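Local coordinates for phenolic acid decarboxylase (Sedimentibacter hydroxybenzoicus, PDB 7AE5) that catalyses the reversible, non-oxidative decarboxylation of 4-hydroxybenzoate and 3,4-dihydroxybenzoate as an oxygen-sensitive UbiD-family enzyme that uses prenylated FMN and manganese, at the interface of chains A and B and the interface of chains A and C. Coordinates in Å, arbitrary orientation; residue numbers count along the deposited sequence, not the author numbering. Chains: chain A/B, Phenolic acid decarboxylase; chain C, Protein ShdD.

Contact 1: the interface of chains A and B. Residues chain A 347-348, 351-352, 383-384, 426; chain B 404-406, 408.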
loop_
_atom_site.group_PDB
_atom_site.type_symbol
_atom_site.label_atom_id
_atom_site.label_comp_id
_atom_site.label_asym_id
_atom_site.label_seq_id
_atom_site.Cartn_x
_atom_site.Cartn_y
_atom_site.Cartn_z
ATOM N N TYR A 347 4.880 13.588 24.519
ATOM C CA TYR A 347 4.482 14.469 23.426
ATOM C C TYR A 347 2.969 14.420 23.235
ATOM O O TYR A 347 2.431 13.439 22.710
ATOM C CB TYR A 347 5.235 14.084 22.156
ATOM C CG TYR A 347 6.728 14.067 22.396
ATOM C CD1 TYR A 347 7.389 15.211 22.825
ATOM C CD2 TYR A 347 7.468 12.902 22.242
ATOM C CE1 TYR A 347 8.749 15.205 23.066
ATOM C CE2 TYR A 347 8.833 12.886 22.481
ATOM C CZ TYR A 347 9.466 14.040 22.894
ATOM O OH TYR A 347 10.821 14.035 23.135
ATOM N N THR A 348 2.295 15.490 23.665
ATOM C CA THR A 348 0.845 15.650 23.540
ATOM C C THR A 348 0.108 14.498 24.228
ATOM O O THR A 348 -0.708 13.794 23.630
ATOM C CB THR A 348 0.430 15.786 22.071
ATOM O OG1 THR A 348 1.458 16.477 21.349
ATOM C CG2 THR A 348 -0.867 16.573 21.955
ATOM N N ILE A 351 0.585 10.992 22.490
ATOM C CA ILE A 351 0.271 10.705 21.093
ATOM C C ILE A 351 1.536 10.309 20.345
ATOM O O ILE A 351 1.497 9.468 19.439
ATOM C CB ILE A 351 -0.435 11.906 20.431
ATOM C CG1 ILE A 351 -1.747 12.219 21.148
ATOM C CG2 ILE A 351 -0.734 11.614 18.970
ATOM C CD1 ILE A 351 -2.446 13.442 20.612
ATOM N N GLY A 352 2.671 10.891 20.717
ATOM C CA GLY A 352 3.970 10.484 20.208
ATOM C C GLY A 352 4.750 9.773 21.302
ATOM O O GLY A 352 4.831 10.256 22.433
ATOM N N LYS A 383 -0.182 7.489 18.555
ATOM C CA LYS A 383 -0.305 7.433 17.103
ATOM C C LYS A 383 1.028 7.207 16.403
ATOM O O LYS A 383 1.092 6.448 15.431
ATOM C CB LYS A 383 -0.943 8.722 16.574
ATOM C CG LYS A 383 -1.046 8.791 15.057
ATOM C CD LYS A 383 -1.779 10.044 14.604
ATOM C CE LYS A 383 -1.065 11.306 15.072
ATOM N NZ LYS A 383 -1.811 12.548 14.715
ATOM N N ILE A 384 2.096 7.846 16.874
ATOM C CA ILE A 384 3.428 7.702 16.296
ATOM C C ILE A 384 4.310 7.034 17.341
ATOM O O ILE A 384 4.592 7.621 18.394
ATOM C CB ILE A 384 4.014 9.050 15.858
ATOM C CG1 ILE A 384 3.034 9.775 14.932
ATOM C CG2 ILE A 384 5.355 8.845 15.170
ATOM C CD1 ILE A 384 3.525 11.120 14.449
ATOM N N ASP A 426 -6.972 14.699 19.099
ATOM C CA ASP A 426 -6.052 14.805 17.976
ATOM C C ASP A 426 -6.847 15.381 16.813
ATOM O O ASP A 426 -7.695 14.673 16.247
ATOM C CB ASP A 426 -5.467 13.441 17.625
ATOM C CG ASP A 426 -4.655 13.436 16.328
ATOM O OD1 ASP A 426 -4.080 12.368 16.029
ATOM O OD2 ASP A 426 -4.553 14.466 15.622
ATOM N N LEU B 404 3.789 16.766 14.531
ATOM C CA LEU B 404 3.546 15.395 14.099
ATOM C C LEU B 404 2.324 14.804 14.791
ATOM O O LEU B 404 1.501 14.137 14.152
ATOM C CB LEU B 404 4.777 14.529 14.368
ATOM C CG LEU B 404 6.058 14.849 13.599
ATOM C CD1 LEU B 404 7.188 13.937 14.061
ATOM C CD2 LEU B 404 5.833 14.717 12.102
ATOM N N THR B 405 2.183 15.042 16.095
ATOM C CA THR B 405 1.105 14.420 16.853
ATOM C C THR B 405 -0.255 15.063 16.604
ATOM O O THR B 405 -1.277 14.435 16.898
ATOM C CB THR B 405 1.420 14.461 18.350
ATOM O OG1 THR B 405 1.590 15.819 18.771
ATOM C CG2 THR B 405 2.685 13.671 18.651
ATOM N N THR B 406 -0.301 16.286 16.069
ATOM C CA THR B 406 -1.568 16.982 15.877
ATOM C C THR B 406 -1.898 17.314 14.427
ATOM O O THR B 406 -3.055 17.646 14.146
ATOM C CB THR B 406 -1.600 18.285 16.694
ATOM O OG1 THR B 406 -0.502 19.124 16.312
ATOM C CG2 THR B 406 -1.518 17.987 18.181
ATOM N N VAL B 408 -0.514 15.322 11.588
ATOM C CA VAL B 408 -0.177 14.201 10.720
ATOM C C VAL B 408 -1.267 13.149 10.855
ATOM O O VAL B 408 -1.436 12.544 11.921
ATOM C CB VAL B 408 1.196 13.603 11.054
ATOM C CG1 VAL B 408 1.378 12.268 10.344
ATOM C CG2 VAL B 408 2.296 14.564 10.668
#

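Contact 2: the interface of chains A and C. Residues chain A 30, 57-59, 126, 131; chain C 17-18, 23, 25, 36.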
loop_
_atom_site.group_PDB
_atom_site.type_symbol
_atom_site.label_atom_id
_atom_site.label_comp_id
_atom_site.label_asym_id
_atom_site.label_seq_id
_atom_site.Cartn_x
_atom_site.Cartn_y
_atom_site.Cartn_z
ATOM N N PRO A 30 -2.093 43.400 34.721
ATOM C CA PRO A 30 -2.560 42.000 34.725
ATOM C C PRO A 30 -2.575 41.382 33.338
ATOM O O PRO A 30 -2.121 40.244 33.160
ATOM C CB PRO A 30 -3.967 42.104 35.337
ATOM C CG PRO A 30 -4.337 43.557 35.239
ATOM C CD PRO A 30 -3.061 44.313 35.347
ATOM N N LYS A 57 -0.722 45.716 39.038
ATOM C CA LYS A 57 -1.488 46.935 39.269
ATOM C C LYS A 57 -2.928 46.612 39.645
ATOM O O LYS A 57 -3.616 45.866 38.941
ATOM C CB LYS A 57 -1.469 47.836 38.035
ATOM C CG LYS A 57 -2.193 49.163 38.267
ATOM C CD LYS A 57 -2.285 50.016 37.010
ATOM C CE LYS A 57 -2.068 49.189 35.758
ATOM N NZ LYS A 57 -2.581 49.856 34.528
ATOM N N GLY A 58 -3.380 47.188 40.756
ATOM C CA GLY A 58 -4.705 46.960 41.277
ATOM C C GLY A 58 -4.790 45.874 42.328
ATOM O O GLY A 58 -5.783 45.818 43.060
ATOM N N TYR A 59 -3.775 45.020 42.431
ATOM C CA TYR A 59 -3.791 43.885 43.338
ATOM C C TYR A 59 -2.810 44.095 44.485
ATOM O O TYR A 59 -1.875 44.896 44.398
ATOM C CB TYR A 59 -3.455 42.589 42.593
ATOM C CG TYR A 59 -4.544 42.135 41.651
ATOM C CD1 TYR A 59 -5.775 41.707 42.134
ATOM C CD2 TYR A 59 -4.344 42.135 40.277
ATOM C CE1 TYR A 59 -6.773 41.288 41.274
ATOM C CE2 TYR A 59 -5.335 41.719 39.410
ATOM C CZ TYR A 59 -6.548 41.297 39.913
ATOM O OH TYR A 59 -7.537 40.883 39.051
ATOM N N PHE A 126 -10.869 38.371 44.242
ATOM C CA PHE A 126 -9.925 39.353 43.719
ATOM C C PHE A 126 -9.098 39.992 44.826
ATOM O O PHE A 126 -7.972 40.437 44.577
ATOM C CB PHE A 126 -10.674 40.422 42.925
ATOM C CG PHE A 126 -11.239 39.926 41.626
ATOM C CD1 PHE A 126 -12.453 39.257 41.592
ATOM C CD2 PHE A 126 -10.559 40.126 40.439
ATOM C CE1 PHE A 126 -12.974 38.799 40.398
ATOM C CE2 PHE A 126 -11.075 39.669 39.239
ATOM C CZ PHE A 126 -12.285 39.005 39.220
ATOM N N LEU A 131 -6.064 37.869 39.791
ATOM C CA LEU A 131 -6.596 37.187 38.622
ATOM C C LEU A 131 -6.310 37.984 37.355
ATOM O O LEU A 131 -6.176 39.210 37.380
ATOM C CB LEU A 131 -8.102 36.969 38.775
ATOM C CG LEU A 131 -8.543 36.100 39.955
ATOM C CD1 LEU A 131 -10.021 36.304 40.248
ATOM C CD2 LEU A 131 -8.245 34.632 39.688
ATOM N N SER C 17 -10.968 47.605 41.485
ATOM C CA SER C 17 -9.595 47.362 41.891
ATOM C C SER C 17 -9.534 47.317 43.413
ATOM O O SER C 17 -9.953 48.283 44.068
ATOM C CB SER C 17 -8.666 48.450 41.362
ATOM O OG SER C 17 -9.127 48.959 40.125
ATOM N N PRO C 18 -9.060 46.224 44.015
ATOM C CA PRO C 18 -8.902 46.216 45.478
ATOM C C PRO C 18 -7.889 47.232 45.970
ATOM O O PRO C 18 -7.994 47.698 47.111
ATOM C CB PRO C 18 -8.459 44.777 45.779
ATOM C CG PRO C 18 -8.867 43.985 44.576
ATOM C CD PRO C 18 -8.749 44.916 43.415
ATOM N N TRP C 23 -8.667 49.933 37.766
ATOM C CA TRP C 23 -9.495 49.241 36.786
ATOM C C TRP C 23 -10.747 48.716 37.476
ATOM O O TRP C 23 -10.834 48.672 38.705
ATOM C CB TRP C 23 -8.733 48.093 36.118
ATOM C CG TRP C 23 -7.976 47.230 37.087
ATOM C CD1 TRP C 23 -6.637 47.270 37.345
ATOM C CD2 TRP C 23 -8.515 46.199 37.926
ATOM N NE1 TRP C 23 -6.308 46.330 38.291
ATOM C CE2 TRP C 23 -7.442 45.659 38.664
ATOM C CE3 TRP C 23 -9.798 45.678 38.125
ATOM C CZ2 TRP C 23 -7.614 44.628 39.586
ATOM C CZ3 TRP C 23 -9.966 44.657 39.041
ATOM C CH2 TRP C 23 -8.881 44.142 39.759
ATOM N N VAL C 25 -13.846 45.398 36.671
ATOM C CA VAL C 25 -14.111 44.165 35.938
ATOM C C VAL C 25 -15.613 44.054 35.720
ATOM O O VAL C 25 -16.391 44.124 36.677
ATOM C CB VAL C 25 -13.571 42.931 36.683
ATOM C CG1 VAL C 25 -14.159 41.656 36.095
ATOM C CG2 VAL C 25 -12.056 42.898 36.622
ATOM N N ARG C 36 -11.832 43.253 31.913
ATOM C CA ARG C 36 -11.427 44.411 32.691
ATOM C C ARG C 36 -11.667 45.694 31.906
ATOM O O ARG C 36 -11.738 45.698 30.673
ATOM C CB ARG C 36 -9.952 44.306 33.080
ATOM C CG ARG C 36 -9.659 44.596 34.537
ATOM C CD ARG C 36 -8.162 44.680 34.768
ATOM N NE ARG C 36 -7.537 43.361 34.753
ATOM C CZ ARG C 36 -7.725 42.419 35.666
ATOM N NH1 ARG C 36 -8.497 42.619 36.723
ATOM N NH2 ARG C 36 -7.119 41.245 35.519
#

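Contact 1: the interface of chains A and B
A:Lys383 reaches B:Thr405 and B:Val408, at the end of a chain B helix, a worked case of one ammonium group reading several main-chain oxygens. The lysine leaves its backbone with CG anti to N (chi1 177°) and bends once, at chi3, which swings NZ across to chain B. There NZ donates to the carbonyl O of B:Val408 at 2.8 Å, approaching at a fairly open C=O...N angle of 151°. It also donates to the carbonyl O of B:Thr405 at 2.9 Å, this time from above the carbonyl plane and away from the lone pairs. Within its own chain NZ forms a salt bridge with OD1 of A:Asp426 at 2.6 Å, on the syn side of the carboxylate; the acid probably steadies the amine, whose positive charge would also suit the carboxyl end of helix 397-407.

In the second polar link A:Thr348 and B:Thr405 approach at a slant and their hydroxyls share a hydrogen bond, OG1 to OG1, of 2.7 Å, whose direction is not settled.

Apolar packing surrounds B:Thr405. Its CB lies 3.6 Å from CG2 of A:Ile351, while its methyl CG2 points at the backbone of A:Gly352, 3.8 Å from CA. Further along, the tip CD1 of A:Ile384 meets CB of B:Leu404 at 3.6 Å, the two side chains crossing at about a right angle.

In the fold, the last turns of helix 397-407 of chain B sit against the loop between strands 340-347 and 352-357 and the start of strand 384-388 of chain A, joining two subunits of the homohexamer, and the two-fold axis repeats the contact with the chains exchanged.

Contact 2: the interface of chains A and C
C:Trp23 brings the CZ2-CH2 edge of its indole, tilted, over one face of A:Tyr59, where the small zinc-binding protein ShdD, whose metal is held by four cysteines, docks on the UbiD-family decarboxylase. The two side chains cross at about a right angle, and CZ2 of the indole stands 3.5 Å above the phenol ring, displaced toward its rim near CZ. With chi1 at 46°, CG of C:Trp23 lies between the backbone N and the carbonyl carbon, and the indole N-H is turned toward chain A. NE1 donates to the carbonyl O of A:Lys57 at 2.8 Å; the bond is nearly straight, 168° at the hydrogen, and the oxygen lies close to the ring plane. This bond is likely to help set the rotation of the indole, whose edge also borders the backbone of A:Gly58.

C:Arg36 meets A:Tyr59 tip to tip, its guanidinium plane almost perpendicular to the phenol ring. NH1 donates to the phenol OH at 3.1 Å and also lies 3.3 Å above one face of the indole of C:Trp23, offset toward the rim. NH2 reaches the carbonyl O of A:Leu131 at 2.9 Å. The same oxygen accepts from OH of A:Tyr59 at 2.7 Å, both donors coming from one face of the carbonyl plane, so tyrosine, arginine and carbonyl close a small polar ring. A:Pro30 crosses the guanidinium obliquely, its CG 3.6 Å from CZ. An alanine in place of C:Arg36 would probably leave the phenol oxygen of A:Tyr59 and the carbonyl of A:Leu131 without their donors from ShdD, and open a gap beside A:Pro30.

On the other side of the indole, OG of C:Ser17 lies over the opposite face and accepts from the backbone N of C:Trp23 at 2.6 Å, tying this loop to the residue that leads into strand 24-28.

The centres of contact 1 and contact 2 lie about 39 Å apart; the two contacts share no residues, though both use chain A. Contact 1 draws on its C-terminal half and binds a second decarboxylase chain, while contact 2 draws on loops and a 3-10 helix of the N-terminal third and binds ShdD. One subunit can therefore hold both partners at once, consistent with the deposited assembly of six copies of each protein. Contact 1 is centred about 13 Å from the predicted proton donor A:Glu278 and contact 2 about 24 Å, and neither contact includes that residue.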